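Local coordinates for HIT domain-containing protein (Sulfolobus tokodaii, PDB 2EO4) that binds zinc and is probably a histidine triad nucleotide hydrolase, perhaps acting on adenylyl sulfate, at residues I69-K74 with R133-N138; K112-R117 with K122-L127; L64-I69 with D76-L81. One frame throughout, in Å; residues are numbered along the deposited sequence.

Interaction 1. Residues I69-K74 with R133-N138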
ATOM      1  N   ILE A  69       4.329  15.294  -0.722  1.00 23.92           N
ATOM      2  CA  ILE A  69       3.431  15.624   0.376  1.00 23.56           C
ATOM      3  C   ILE A  69       4.179  15.745   1.702  1.00 23.94           C
ATOM      4  O   ILE A  69       3.952  16.690   2.459  1.00 25.30           O
ATOM      5  CB  ILE A  69       2.319  14.562   0.525  1.00 22.67           C
ATOM      6  CG1 ILE A  69       1.406  14.596  -0.704  1.00 24.11           C
ATOM      7  CG2 ILE A  69       1.508  14.820   1.800  1.00 23.66           C
ATOM      8  CD1 ILE A  69       0.396  13.451  -0.767  1.00 24.01           C
ATOM      9  N   LYS A  70       5.074  14.800   1.982  1.00 25.36           N
ATOM     10  CA  LYS A  70       5.814  14.831   3.236  1.00 27.26           C
ATOM     11  C   LYS A  70       6.562  16.151   3.379  1.00 28.76           C
ATOM     12  O   LYS A  70       6.587  16.754   4.454  1.00 28.86           O
ATOM     13  CB  LYS A  70       6.807  13.670   3.319  1.00 28.41           C
ATOM     14  CG  LYS A  70       7.552  13.631   4.649  1.00 31.61           C
ATOM     15  CD  LYS A  70       8.551  12.488   4.739  1.00 34.07           C
ATOM     16  CE  LYS A  70       9.253  12.511   6.095  1.00 36.50           C
ATOM     17  NZ  LYS A  70      10.352  11.513   6.189  1.00 39.93           N
ATOM     18  N   ASP A  71       7.165  16.597   2.286  1.00 28.52           N
ATOM     19  CA  ASP A  71       7.911  17.848   2.289  1.00 29.43           C
ATOM     20  C   ASP A  71       6.979  19.045   2.467  1.00 29.68           C
ATOM     21  O   ASP A  71       7.227  19.918   3.302  1.00 31.81           O
ATOM     22  CB  ASP A  71       8.688  17.987   0.977  1.00 30.77           C
ATOM     23  CG  ASP A  71       9.488  19.275   0.906  1.00 34.59           C
ATOM     24  OD1 ASP A  71      10.410  19.449   1.730  1.00 33.94           O
ATOM     25  OD2 ASP A  71       9.187  20.108   0.027  1.00 35.37           O
ATOM     26  N   ALA A  72       5.900  19.070   1.690  1.00 29.63           N
ATOM     27  CA  ALA A  72       4.934  20.167   1.723  1.00 28.92           C
ATOM     28  C   ALA A  72       4.263  20.417   3.070  1.00 30.60           C
ATOM     29  O   ALA A  72       4.153  21.563   3.502  1.00 30.02           O
ATOM     30  CB  ALA A  72       3.869  19.949   0.649  1.00 30.02           C
ATOM     31  N   VAL A  73       3.803  19.361   3.736  1.00 28.77           N
ATOM     32  CA  VAL A  73       3.140  19.535   5.023  1.00 29.12           C
ATOM     33  C   VAL A  73       4.067  19.215   6.190  1.00 27.14           C
ATOM     34  O   VAL A  73       3.629  19.155   7.335  1.00 30.04           O
ATOM     35  CB  VAL A  73       1.873  18.649   5.133  1.00 28.56           C
ATOM     36  CG1 VAL A  73       0.923  18.965   3.990  1.00 30.35           C
ATOM     37  CG2 VAL A  73       2.257  17.179   5.123  1.00 28.37           C
ATOM     38  N   LYS A  74       5.348  19.020   5.889  1.00 27.64           N
ATOM     39  CA  LYS A  74       6.350  18.705   6.906  1.00 28.14           C
ATOM     40  C   LYS A  74       5.900  17.565   7.813  1.00 28.39           C
ATOM     41  O   LYS A  74       5.921  17.673   9.040  1.00 27.69           O
ATOM     42  CB  LYS A  74       6.661  19.951   7.746  1.00 31.29           C
ATOM     43  CG  LYS A  74       7.359  21.054   6.963  1.00 34.01           C
ATOM     44  CD  LYS A  74       8.708  20.577   6.437  1.00 38.68           C
ATOM     45  CE  LYS A  74       9.383  21.638   5.573  1.00 40.63           C
ATOM     46  NZ  LYS A  74       8.600  21.929   4.339  1.00 41.10           N
ATOM     47  N   ARG A 133       2.076  20.852  -5.017  1.00 25.13           N
ATOM     48  CA  ARG A 133       2.570  20.944  -6.386  1.00 25.98           C
ATOM     49  C   ARG A 133       3.977  21.537  -6.370  1.00 26.29           C
ATOM     50  O   ARG A 133       4.877  21.044  -7.047  1.00 25.94           O
ATOM     51  CB  ARG A 133       1.645  21.814  -7.240  1.00 26.16           C
ATOM     52  CG  ARG A 133       0.414  21.083  -7.771  1.00 30.25           C
ATOM     53  CD  ARG A 133      -0.491  22.023  -8.555  1.00 32.63           C
ATOM     54  NE  ARG A 133      -1.514  21.309  -9.313  1.00 36.06           N
ATOM     55  CZ  ARG A 133      -2.414  21.903 -10.091  1.00 38.06           C
ATOM     56  NH1 ARG A 133      -2.417  23.225 -10.207  1.00 38.49           N
ATOM     57  NH2 ARG A 133      -3.300  21.179 -10.765  1.00 38.20           N
ATOM     58  N   GLU A 134       4.158  22.590  -5.583  1.00 26.18           N
ATOM     59  CA  GLU A 134       5.457  23.247  -5.470  1.00 27.56           C
ATOM     60  C   GLU A 134       6.541  22.281  -4.987  1.00 27.07           C
ATOM     61  O   GLU A 134       7.673  22.315  -5.479  1.00 26.51           O
ATOM     62  CB  GLU A 134       5.354  24.445  -4.518  1.00 28.87           C
ATOM     63  CG  GLU A 134       6.679  25.147  -4.229  1.00 30.93           C
ATOM     64  CD  GLU A 134       6.502  26.448  -3.461  1.00 33.16           C
ATOM     65  OE1 GLU A 134       5.674  26.485  -2.528  1.00 33.03           O
ATOM     66  OE2 GLU A 134       7.205  27.432  -3.782  1.00 33.72           O
ATOM     67  N   SER A 135       6.200  21.413  -4.034  1.00 26.00           N
ATOM     68  CA  SER A 135       7.168  20.447  -3.515  1.00 26.05           C
ATOM     69  C   SER A 135       7.505  19.379  -4.548  1.00 24.30           C
ATOM     70  O   SER A 135       8.655  18.959  -4.669  1.00 25.58           O
ATOM     71  CB  SER A 135       6.641  19.769  -2.243  1.00 24.69           C
ATOM     72  OG  SER A 135       6.687  20.644  -1.132  1.00 29.16           O
ATOM     73  N   ILE A 136       6.496  18.933  -5.286  1.00 24.89           N
ATOM     74  CA  ILE A 136       6.715  17.919  -6.304  1.00 24.92           C
ATOM     75  C   ILE A 136       7.579  18.477  -7.438  1.00 24.50           C
ATOM     76  O   ILE A 136       8.476  17.795  -7.930  1.00 25.08           O
ATOM     77  CB  ILE A 136       5.363  17.390  -6.857  1.00 26.04           C
ATOM     78  CG1 ILE A 136       4.639  16.611  -5.750  1.00 26.57           C
ATOM     79  CG2 ILE A 136       5.599  16.515  -8.082  1.00 25.50           C
ATOM     80  CD1 ILE A 136       3.294  16.006  -6.163  1.00 27.65           C
ATOM     81  N   GLU A 137       7.323  19.718  -7.840  1.00 24.50           N
ATOM     82  CA  GLU A 137       8.104  20.326  -8.914  1.00 25.10           C
ATOM     83  C   GLU A 137       9.576  20.329  -8.533  1.00 24.24           C
ATOM     84  O   GLU A 137      10.435  20.013  -9.354  1.00 25.40           O
ATOM     85  CB  GLU A 137       7.626  21.755  -9.182  1.00 25.92           C
ATOM     86  CG  GLU A 137       6.170  21.810  -9.590  1.00 28.74           C
ATOM     87  CD  GLU A 137       5.623  23.216  -9.640  1.00 30.10           C
ATOM     88  OE1 GLU A 137       6.022  24.051  -8.799  1.00 29.33           O
ATOM     89  OE2 GLU A 137       4.774  23.479 -10.516  1.00 35.60           O
ATOM     90  N   ASN A 138       9.865  20.672  -7.282  1.00 24.61           N
ATOM     91  CA  ASN A 138      11.245  20.700  -6.811  1.00 25.67           C
ATOM     92  C   ASN A 138      11.869  19.308  -6.853  1.00 27.18           C
ATOM     93  O   ASN A 138      13.042  19.149  -7.195  1.00 25.64           O
ATOM     94  CB  ASN A 138      11.313  21.256  -5.390  1.00 26.88           C
ATOM     95  CG  ASN A 138      12.726  21.275  -4.839  1.00 29.82           C
ATOM     96  OD1 ASN A 138      13.618  21.908  -5.404  1.00 29.92           O
ATOM     97  ND2 ASN A 138      12.936  20.576  -3.730  1.00 30.82           N
TER
HETATM   98  O   HOH W   1      10.466  19.307  -2.493  1.00 31.95           O
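Ser135 reaches across from helix 122-143 to the last turn of helix 52-72, where its OG donates to Asp71 OD2 at 2.8 Å. The carboxylate extends with CG anti to the backbone N (chi1 180°), which carries OD2 toward the serine. The hydroxyl meets this oxygen on its anti side, 23° out of the carboxylate plane. Beside this bond, the same OG rests on the methyl of Ala72, 3.4 Å from CB; Ala72 N is also near but too badly angled to donate. OG also makes a weak hydrogen bond to Ile131 O, one turn back. One water widens the bridge: it donates to Asp71 OD2 at 2.9 Å and to Ser135 O, and accepts from Asn138 ND2 at 3.0 Å, giving OD2 two donors. Lys74, at positive phi, takes the C-prime place in the Schellman motif closing helix 52-72, and its chain folds back so that NZ donates to Asp71 O at 2.6 Å. This polar strip lies on the outer side of the helix pair. Toward the sheet, Ile69 packs on Ile132 of helix 122-143 and on Ile99 and Pro101 of strand 97-102, while Val73 meets Leu128 and Pro101.

Interaction 2. Residues K112-R117 with K122-L127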
ATOM      1  N   LYS A 112      -4.215  26.354   8.887  1.00 60.84           N
ATOM      2  CA  LYS A 112      -5.223  26.765   9.854  1.00 61.50           C
ATOM      3  C   LYS A 112      -6.098  25.600  10.291  1.00 61.34           C
ATOM      4  O   LYS A 112      -5.738  24.437  10.101  1.00 61.78           O
ATOM      5  CB  LYS A 112      -6.095  27.883   9.271  1.00 62.96           C
ATOM      6  CG  LYS A 112      -5.407  29.240   9.233  1.00 63.75           C
ATOM      7  CD  LYS A 112      -4.155  29.217   8.371  1.00 64.86           C
ATOM      8  CE  LYS A 112      -3.324  30.473   8.574  1.00 65.55           C
ATOM      9  NZ  LYS A 112      -2.846  30.587   9.982  1.00 66.05           N
ATOM     10  N   SER A 113      -7.246  25.923  10.879  1.00 60.36           N
ATOM     11  CA  SER A 113      -8.184  24.918  11.361  1.00 58.80           C
ATOM     12  C   SER A 113      -8.399  23.785  10.362  1.00 56.92           C
ATOM     13  O   SER A 113      -8.530  24.011   9.159  1.00 57.32           O
ATOM     14  CB  SER A 113      -9.530  25.569  11.687  1.00 59.52           C
ATOM     15  OG  SER A 113     -10.103  26.152  10.530  1.00 60.92           O
ATOM     16  N   PHE A 114      -8.430  22.563  10.881  1.00 53.87           N
ATOM     17  CA  PHE A 114      -8.639  21.376  10.065  1.00 50.59           C
ATOM     18  C   PHE A 114      -9.667  20.505  10.775  1.00 50.13           C
ATOM     19  O   PHE A 114      -9.560  20.265  11.978  1.00 50.37           O
ATOM     20  CB  PHE A 114      -7.327  20.599   9.909  1.00 47.08           C
ATOM     21  CG  PHE A 114      -7.467  19.321   9.129  1.00 42.00           C
ATOM     22  CD1 PHE A 114      -7.599  19.344   7.743  1.00 40.48           C
ATOM     23  CD2 PHE A 114      -7.495  18.093   9.783  1.00 41.42           C
ATOM     24  CE1 PHE A 114      -7.760  18.160   7.022  1.00 38.14           C
ATOM     25  CE2 PHE A 114      -7.656  16.904   9.071  1.00 39.11           C
ATOM     26  CZ  PHE A 114      -7.790  16.939   7.688  1.00 37.74           C
ATOM     27  N   LYS A 115     -10.663  20.039  10.032  1.00 49.41           N
ATOM     28  CA  LYS A 115     -11.704  19.192  10.600  1.00 49.72           C
ATOM     29  C   LYS A 115     -11.565  17.768  10.069  1.00 48.11           C
ATOM     30  O   LYS A 115     -12.065  17.446   8.992  1.00 47.24           O
ATOM     31  CB  LYS A 115     -13.084  19.752  10.247  1.00 52.28           C
ATOM     32  CG  LYS A 115     -13.327  21.164  10.770  1.00 55.30           C
ATOM     33  CD  LYS A 115     -14.687  21.700  10.338  1.00 58.35           C
ATOM     34  CE  LYS A 115     -15.829  20.873  10.914  1.00 60.41           C
ATOM     35  NZ  LYS A 115     -17.164  21.374  10.473  1.00 61.97           N
ATOM     36  N   PRO A 116     -10.882  16.895  10.827  1.00 46.96           N
ATOM     37  CA  PRO A 116     -10.653  15.494  10.459  1.00 46.46           C
ATOM     38  C   PRO A 116     -11.884  14.736   9.966  1.00 45.90           C
ATOM     39  O   PRO A 116     -12.961  14.825  10.558  1.00 44.10           O
ATOM     40  CB  PRO A 116     -10.087  14.892  11.742  1.00 46.72           C
ATOM     41  CG  PRO A 116      -9.307  16.026  12.310  1.00 47.04           C
ATOM     42  CD  PRO A 116     -10.258  17.194  12.130  1.00 47.52           C
ATOM     43  N   ARG A 117     -11.703  13.999   8.871  1.00 44.99           N
ATOM     44  CA  ARG A 117     -12.752  13.181   8.267  1.00 46.39           C
ATOM     45  C   ARG A 117     -13.954  13.919   7.686  1.00 45.19           C
ATOM     46  O   ARG A 117     -14.942  13.289   7.309  1.00 47.37           O
ATOM     47  CB  ARG A 117     -13.236  12.137   9.280  1.00 48.50           C
ATOM     48  CG  ARG A 117     -12.150  11.162   9.702  1.00 52.74           C
ATOM     49  CD  ARG A 117     -12.652  10.165  10.735  1.00 57.38           C
ATOM     50  NE  ARG A 117     -11.613   9.207  11.103  1.00 60.99           N
ATOM     51  CZ  ARG A 117     -10.466   9.534  11.688  1.00 63.28           C
ATOM     52  NH1 ARG A 117     -10.202  10.802  11.979  1.00 64.58           N
ATOM     53  NH2 ARG A 117      -9.576   8.594  11.977  1.00 64.10           N
ATOM     54  N   LYS A 122     -13.050  25.715   1.145  1.00 38.08           N
ATOM     55  CA  LYS A 122     -12.351  25.847  -0.130  1.00 39.29           C
ATOM     56  C   LYS A 122     -10.873  26.196   0.027  1.00 38.93           C
ATOM     57  O   LYS A 122     -10.021  25.659  -0.684  1.00 38.67           O
ATOM     58  CB  LYS A 122     -13.030  26.914  -0.995  1.00 40.75           C
ATOM     59  CG  LYS A 122     -12.361  27.123  -2.348  1.00 44.70           C
ATOM     60  CD  LYS A 122     -12.986  28.275  -3.122  1.00 48.61           C
ATOM     61  CE  LYS A 122     -14.454  28.022  -3.426  1.00 51.16           C
ATOM     62  NZ  LYS A 122     -15.063  29.160  -4.176  1.00 54.65           N
ATOM     63  N   GLU A 123     -10.576  27.094   0.959  1.00 38.47           N
ATOM     64  CA  GLU A 123      -9.207  27.536   1.209  1.00 38.36           C
ATOM     65  C   GLU A 123      -8.223  26.391   1.454  1.00 36.35           C
ATOM     66  O   GLU A 123      -7.066  26.457   1.032  1.00 35.07           O
ATOM     67  CB  GLU A 123      -9.187  28.496   2.400  1.00 42.63           C
ATOM     68  CG  GLU A 123      -9.899  29.828   2.156  1.00 48.10           C
ATOM     69  CD  GLU A 123     -11.355  29.669   1.740  1.00 51.02           C
ATOM     70  OE1 GLU A 123     -12.117  28.983   2.456  1.00 50.38           O
ATOM     71  OE2 GLU A 123     -11.739  30.241   0.697  1.00 53.84           O
ATOM     72  N   TYR A 124      -8.681  25.349   2.141  1.00 33.27           N
ATOM     73  CA  TYR A 124      -7.840  24.190   2.435  1.00 31.21           C
ATOM     74  C   TYR A 124      -7.332  23.519   1.162  1.00 30.25           C
ATOM     75  O   TYR A 124      -6.136  23.263   1.014  1.00 29.35           O
ATOM     76  CB  TYR A 124      -8.627  23.161   3.254  1.00 29.44           C
ATOM     77  CG  TYR A 124      -8.007  21.776   3.273  1.00 27.92           C
ATOM     78  CD1 TYR A 124      -7.010  21.445   4.188  1.00 28.11           C
ATOM     79  CD2 TYR A 124      -8.407  20.805   2.354  1.00 26.87           C
ATOM     80  CE1 TYR A 124      -6.425  20.177   4.193  1.00 28.25           C
ATOM     81  CE2 TYR A 124      -7.825  19.533   2.345  1.00 26.78           C
ATOM     82  CZ  TYR A 124      -6.837  19.229   3.268  1.00 26.98           C
ATOM     83  OH  TYR A 124      -6.266  17.977   3.269  1.00 28.23           O
ATOM     84  N   TYR A 125      -8.252  23.228   0.248  1.00 29.37           N
ATOM     85  CA  TYR A 125      -7.907  22.562  -1.005  1.00 29.82           C
ATOM     86  C   TYR A 125      -6.993  23.402  -1.887  1.00 31.13           C
ATOM     87  O   TYR A 125      -6.063  22.882  -2.502  1.00 29.03           O
ATOM     88  CB  TYR A 125      -9.180  22.206  -1.775  1.00 29.05           C
ATOM     89  CG  TYR A 125     -10.127  21.333  -0.982  1.00 29.52           C
ATOM     90  CD1 TYR A 125      -9.921  19.957  -0.880  1.00 27.07           C
ATOM     91  CD2 TYR A 125     -11.195  21.894  -0.284  1.00 29.03           C
ATOM     92  CE1 TYR A 125     -10.759  19.161  -0.095  1.00 27.90           C
ATOM     93  CE2 TYR A 125     -12.035  21.112   0.502  1.00 29.33           C
ATOM     94  CZ  TYR A 125     -11.811  19.750   0.596  1.00 28.54           C
ATOM     95  OH  TYR A 125     -12.626  18.982   1.396  1.00 28.70           O
ATOM     96  N   GLU A 126      -7.257  24.700  -1.948  1.00 31.32           N
ATOM     97  CA  GLU A 126      -6.447  25.578  -2.779  1.00 33.06           C
ATOM     98  C   GLU A 126      -5.012  25.666  -2.263  1.00 31.73           C
ATOM     99  O   GLU A 126      -4.063  25.556  -3.037  1.00 32.93           O
ATOM    100  CB  GLU A 126      -7.086  26.969  -2.841  1.00 35.06           C
ATOM    101  CG  GLU A 126      -8.524  26.938  -3.336  1.00 40.04           C
ATOM    102  CD  GLU A 126      -9.143  28.316  -3.440  1.00 44.09           C
ATOM    103  OE1 GLU A 126      -9.003  29.102  -2.479  1.00 45.17           O
ATOM    104  OE2 GLU A 126      -9.777  28.606  -4.478  1.00 46.31           O
ATOM    105  N   LEU A 127      -4.854  25.846  -0.958  1.00 30.59           N
ATOM    106  CA  LEU A 127      -3.525  25.947  -0.368  1.00 30.44           C
ATOM    107  C   LEU A 127      -2.742  24.640  -0.443  1.00 30.05           C
ATOM    108  O   LEU A 127      -1.582  24.625  -0.858  1.00 28.88           O
ATOM    109  CB  LEU A 127      -3.621  26.393   1.090  1.00 31.42           C
ATOM    110  CG  LEU A 127      -2.280  26.507   1.821  1.00 32.14           C
ATOM    111  CD1 LEU A 127      -1.378  27.494   1.092  1.00 35.53           C
ATOM    112  CD2 LEU A 127      -2.514  26.949   3.254  1.00 34.98           C
TER
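Phe114 and Tyr124 bring their rings together where the loop following strand 97-102, the last strand of the HIT fold, meets the first turns of helix 122-143. The closest atoms are Phe114 CE1 and Tyr124 CE1, 3.7 Å apart, with Phe114 CD1 also 3.8 Å from Tyr124 CE1. Centroids lie 5.7 Å from each other; the planes are inclined at 43°, and the rings meet along their CE1 corners. Both residues hold CG anti to the backbone N (chi1 177° for Phe114, 163° for Tyr124), which directs each ring away from its own backbone and toward the other. The contact itself is apolar, and its surroundings fix the two rings. Pro30, Tyr107 and Gln120 pack against Phe114. At the far end of the tyrosine, OH accepts from Gly34 N, which anchors its buried polar tip in another loop. Tyr125, next along the helix, bonds through its own hydroxyl to Lys28 O and Gln120 N, and its ring lies against Tyr14. The two tyrosines also touch one another: Tyr125 CD2 comes in at the edge of the Tyr124 ring, and Tyr124 CD2 sits 3.6 Å above the Tyr125 ring plane, over its centre.

Interaction 3. Residues L64-I69 with D76-L81; sequences LVSLGI and DGLRLL
The hydroxyl of Ser66 gives its hydrogen bond to Val62 O, one turn earlier in helix 52-72, and Leu80 of the facing strand packs a methyl on the same oxygen. Leu80 CD2 is 3.6 Å from Ser66 OG, and Leu80 CD1 lies at 4.1 Å. With OG anti to the carbonyl carbon (chi1 -69°), the hydroxyl is turned toward the preceding turn, where Val62 O satisfies it within an otherwise greasy interface. Leu78, two residues earlier and on the same side of the strand, uses a single branch: its CD1 touches Ser66 O at 3.6 Å and Ser66 CB at 3.7 Å. One small helix residue therefore receives both leucines, one at its hydroxyl and the other alongside its CB and carbonyl. Ser66 and Leu78 have the nearest alpha carbons, with CA to CA 7.6 Å. In the HIT fold this is where the long helix lies against the sheet, here at strand 77-84, outermost within the chain. Across that outer edge, Leu78 to Leu81 pair antiparallel with a strand of the second subunit, which continues the sheet through the dimer as in other proteins of the HINT group. On the inner edge, strand 97-102 is the partner: Arg79 bonds through its backbone to Ile100, and Asp76 and Gly77 together face Thr102 in a classic beta bulge. Ile99 of that strand joins the layer beneath the helix, packing against Val65 and Ser66, while Leu48 of the second subunit also packs on Ser66 and Thr82 of the second subunit on Leu80.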
ATOM      1  N   LEU A  64       6.907   9.321  -5.570  1.00 21.72           N
ATOM      2  CA  LEU A  64       7.089  10.738  -5.877  1.00 23.21           C
ATOM      3  C   LEU A  64       6.102  11.631  -5.134  1.00 23.16           C
ATOM      4  O   LEU A  64       6.492  12.602  -4.477  1.00 24.57           O
ATOM      5  CB  LEU A  64       6.946  10.980  -7.384  1.00 24.40           C
ATOM      6  CG  LEU A  64       6.929  12.451  -7.820  1.00 27.11           C
ATOM      7  CD1 LEU A  64       8.226  13.125  -7.401  1.00 25.57           C
ATOM      8  CD2 LEU A  64       6.741  12.540  -9.330  1.00 26.89           C
ATOM      9  N   VAL A  65       4.818  11.306  -5.244  1.00 22.20           N
ATOM     10  CA  VAL A  65       3.792  12.099  -4.589  1.00 21.47           C
ATOM     11  C   VAL A  65       3.950  12.075  -3.071  1.00 21.14           C
ATOM     12  O   VAL A  65       3.757  13.096  -2.415  1.00 22.05           O
ATOM     13  CB  VAL A  65       2.384  11.615  -4.992  1.00 22.26           C
ATOM     14  CG1 VAL A  65       1.315  12.409  -4.242  1.00 21.49           C
ATOM     15  CG2 VAL A  65       2.205  11.786  -6.499  1.00 21.86           C
ATOM     16  N   SER A  66       4.307  10.917  -2.518  1.00 21.49           N
ATOM     17  CA  SER A  66       4.500  10.804  -1.075  1.00 20.61           C
ATOM     18  C   SER A  66       5.645  11.721  -0.636  1.00 20.68           C
ATOM     19  O   SER A  66       5.529  12.436   0.359  1.00 21.53           O
ATOM     20  CB  SER A  66       4.812   9.356  -0.677  1.00 22.35           C
ATOM     21  OG  SER A  66       3.679   8.513  -0.863  1.00 20.81           O
ATOM     22  N   LEU A  67       6.756  11.694  -1.368  1.00 22.16           N
ATOM     23  CA  LEU A  67       7.881  12.557  -1.019  1.00 22.44           C
ATOM     24  C   LEU A  67       7.427  14.013  -1.073  1.00 23.69           C
ATOM     25  O   LEU A  67       7.761  14.814  -0.196  1.00 24.25           O
ATOM     26  CB  LEU A  67       9.051  12.333  -1.981  1.00 23.38           C
ATOM     27  CG  LEU A  67       9.860  11.052  -1.756  1.00 24.40           C
ATOM     28  CD1 LEU A  67      10.812  10.814  -2.919  1.00 26.85           C
ATOM     29  CD2 LEU A  67      10.626  11.163  -0.442  1.00 25.15           C
ATOM     30  N   GLY A  68       6.654  14.344  -2.102  1.00 24.88           N
ATOM     31  CA  GLY A  68       6.162  15.702  -2.257  1.00 25.01           C
ATOM     32  C   GLY A  68       5.279  16.143  -1.105  1.00 25.75           C
ATOM     33  O   GLY A  68       5.445  17.235  -0.566  1.00 24.51           O
ATOM     34  N   ILE A  69       4.329  15.294  -0.722  1.00 23.92           N
ATOM     35  CA  ILE A  69       3.431  15.624   0.376  1.00 23.56           C
ATOM     36  C   ILE A  69       4.179  15.745   1.702  1.00 23.94           C
ATOM     37  O   ILE A  69       3.952  16.690   2.459  1.00 25.30           O
ATOM     38  CB  ILE A  69       2.319  14.562   0.525  1.00 22.67           C
ATOM     39  CG1 ILE A  69       1.406  14.596  -0.704  1.00 24.11           C
ATOM     40  CG2 ILE A  69       1.508  14.820   1.800  1.00 23.66           C
ATOM     41  CD1 ILE A  69       0.396  13.451  -0.767  1.00 24.01           C
ATOM     42  N   ASP A  76       6.002  13.848   9.627  1.00 26.64           N
ATOM     43  CA  ASP A  76       7.032  13.017  10.230  1.00 26.58           C
ATOM     44  C   ASP A  76       6.873  11.597   9.709  1.00 26.61           C
ATOM     45  O   ASP A  76       7.807  10.796   9.746  1.00 26.97           O
ATOM     46  CB  ASP A  76       6.904  13.027  11.749  1.00 28.05           C
ATOM     47  CG  ASP A  76       7.201  14.388  12.336  1.00 29.93           C
ATOM     48  OD1 ASP A  76       8.278  14.931  12.011  1.00 30.86           O
ATOM     49  OD2 ASP A  76       6.368  14.908  13.103  1.00 30.02           O
ATOM     50  N   GLY A  77       5.676  11.296   9.221  1.00 26.77           N
ATOM     51  CA  GLY A  77       5.418   9.972   8.689  1.00 23.81           C
ATOM     52  C   GLY A  77       4.274   9.975   7.696  1.00 22.52           C
ATOM     53  O   GLY A  77       3.617  10.997   7.485  1.00 21.85           O
ATOM     54  N   LEU A  78       4.044   8.821   7.078  1.00 20.95           N
ATOM     55  CA  LEU A  78       2.970   8.667   6.103  1.00 20.88           C
ATOM     56  C   LEU A  78       2.446   7.245   6.165  1.00 19.65           C
ATOM     57  O   LEU A  78       3.216   6.308   6.355  1.00 20.12           O
ATOM     58  CB  LEU A  78       3.478   8.903   4.680  1.00 21.09           C
ATOM     59  CG  LEU A  78       4.127  10.238   4.306  1.00 20.14           C
ATOM     60  CD1 LEU A  78       4.744  10.098   2.917  1.00 23.10           C
ATOM     61  CD2 LEU A  78       3.100  11.358   4.340  1.00 22.38           C
ATOM     62  N   ARG A  79       1.134   7.104   6.005  1.00 22.17           N
ATOM     63  CA  ARG A  79       0.484   5.799   5.976  1.00 22.62           C
ATOM     64  C   ARG A  79       0.040   5.611   4.527  1.00 19.93           C
ATOM     65  O   ARG A  79      -0.684   6.451   4.000  1.00 19.02           O
ATOM     66  CB  ARG A  79      -0.767   5.783   6.866  1.00 27.61           C
ATOM     67  CG  ARG A  79      -0.540   6.009   8.354  1.00 32.53           C
ATOM     68  CD  ARG A  79      -1.857   6.362   9.051  1.00 38.93           C
ATOM     69  NE  ARG A  79      -2.899   5.362   8.815  1.00 43.65           N
ATOM     70  CZ  ARG A  79      -4.197   5.564   9.029  1.00 45.63           C
ATOM     71  NH1 ARG A  79      -4.625   6.735   9.485  1.00 44.69           N
ATOM     72  NH2 ARG A  79      -5.071   4.596   8.777  1.00 47.30           N
ATOM     73  N   LEU A  80       0.487   4.534   3.884  1.00 19.74           N
ATOM     74  CA  LEU A  80       0.085   4.245   2.508  1.00 19.82           C
ATOM     75  C   LEU A  80      -0.802   3.009   2.539  1.00 19.38           C
ATOM     76  O   LEU A  80      -0.454   2.011   3.173  1.00 21.88           O
ATOM     77  CB  LEU A  80       1.293   3.939   1.624  1.00 20.92           C
ATOM     78  CG  LEU A  80       2.403   4.983   1.552  1.00 24.18           C
ATOM     79  CD1 LEU A  80       3.374   4.600   0.446  1.00 23.56           C
ATOM     80  CD2 LEU A  80       1.812   6.351   1.312  1.00 24.60           C
ATOM     81  N   LEU A  81      -1.944   3.064   1.868  1.00 19.11           N
ATOM     82  CA  LEU A  81      -2.810   1.895   1.865  1.00 19.99           C
ATOM     83  C   LEU A  81      -3.790   1.849   0.713  1.00 18.74           C
ATOM     84  O   LEU A  81      -4.117   2.864   0.101  1.00 18.06           O
ATOM     85  CB  LEU A  81      -3.596   1.803   3.174  1.00 24.32           C
ATOM     86  CG  LEU A  81      -4.638   2.892   3.443  1.00 28.06           C
ATOM     87  CD1 LEU A  81      -5.717   2.348   4.368  1.00 33.87           C
ATOM     88  CD2 LEU A  81      -3.969   4.110   4.058  1.00 32.52           C
TER

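How the interactions relate
Helix 52-72 connects interactions 1 and 3, which share Ile69 and have centres 10 Å apart: one face of the helix meets helix 122-143 and another meets strand 77-84. They touch directly, with Ser135 CB 3.3 Å from Gly68 O and Lys70 CB 4.1 Å from Leu78 CD1. Interaction 2 uses the beginning of helix 122-143, about 17 Å between centres from interaction 1 and 18 Å from interaction 3, and touches neither. Interactions 1 and 2 lie away from the zinc site and the histidine triad. Interaction 3 comes nearer, the Leu80 side chain lying about 11 Å from that of His96, the predicted nucleotidylated histidine.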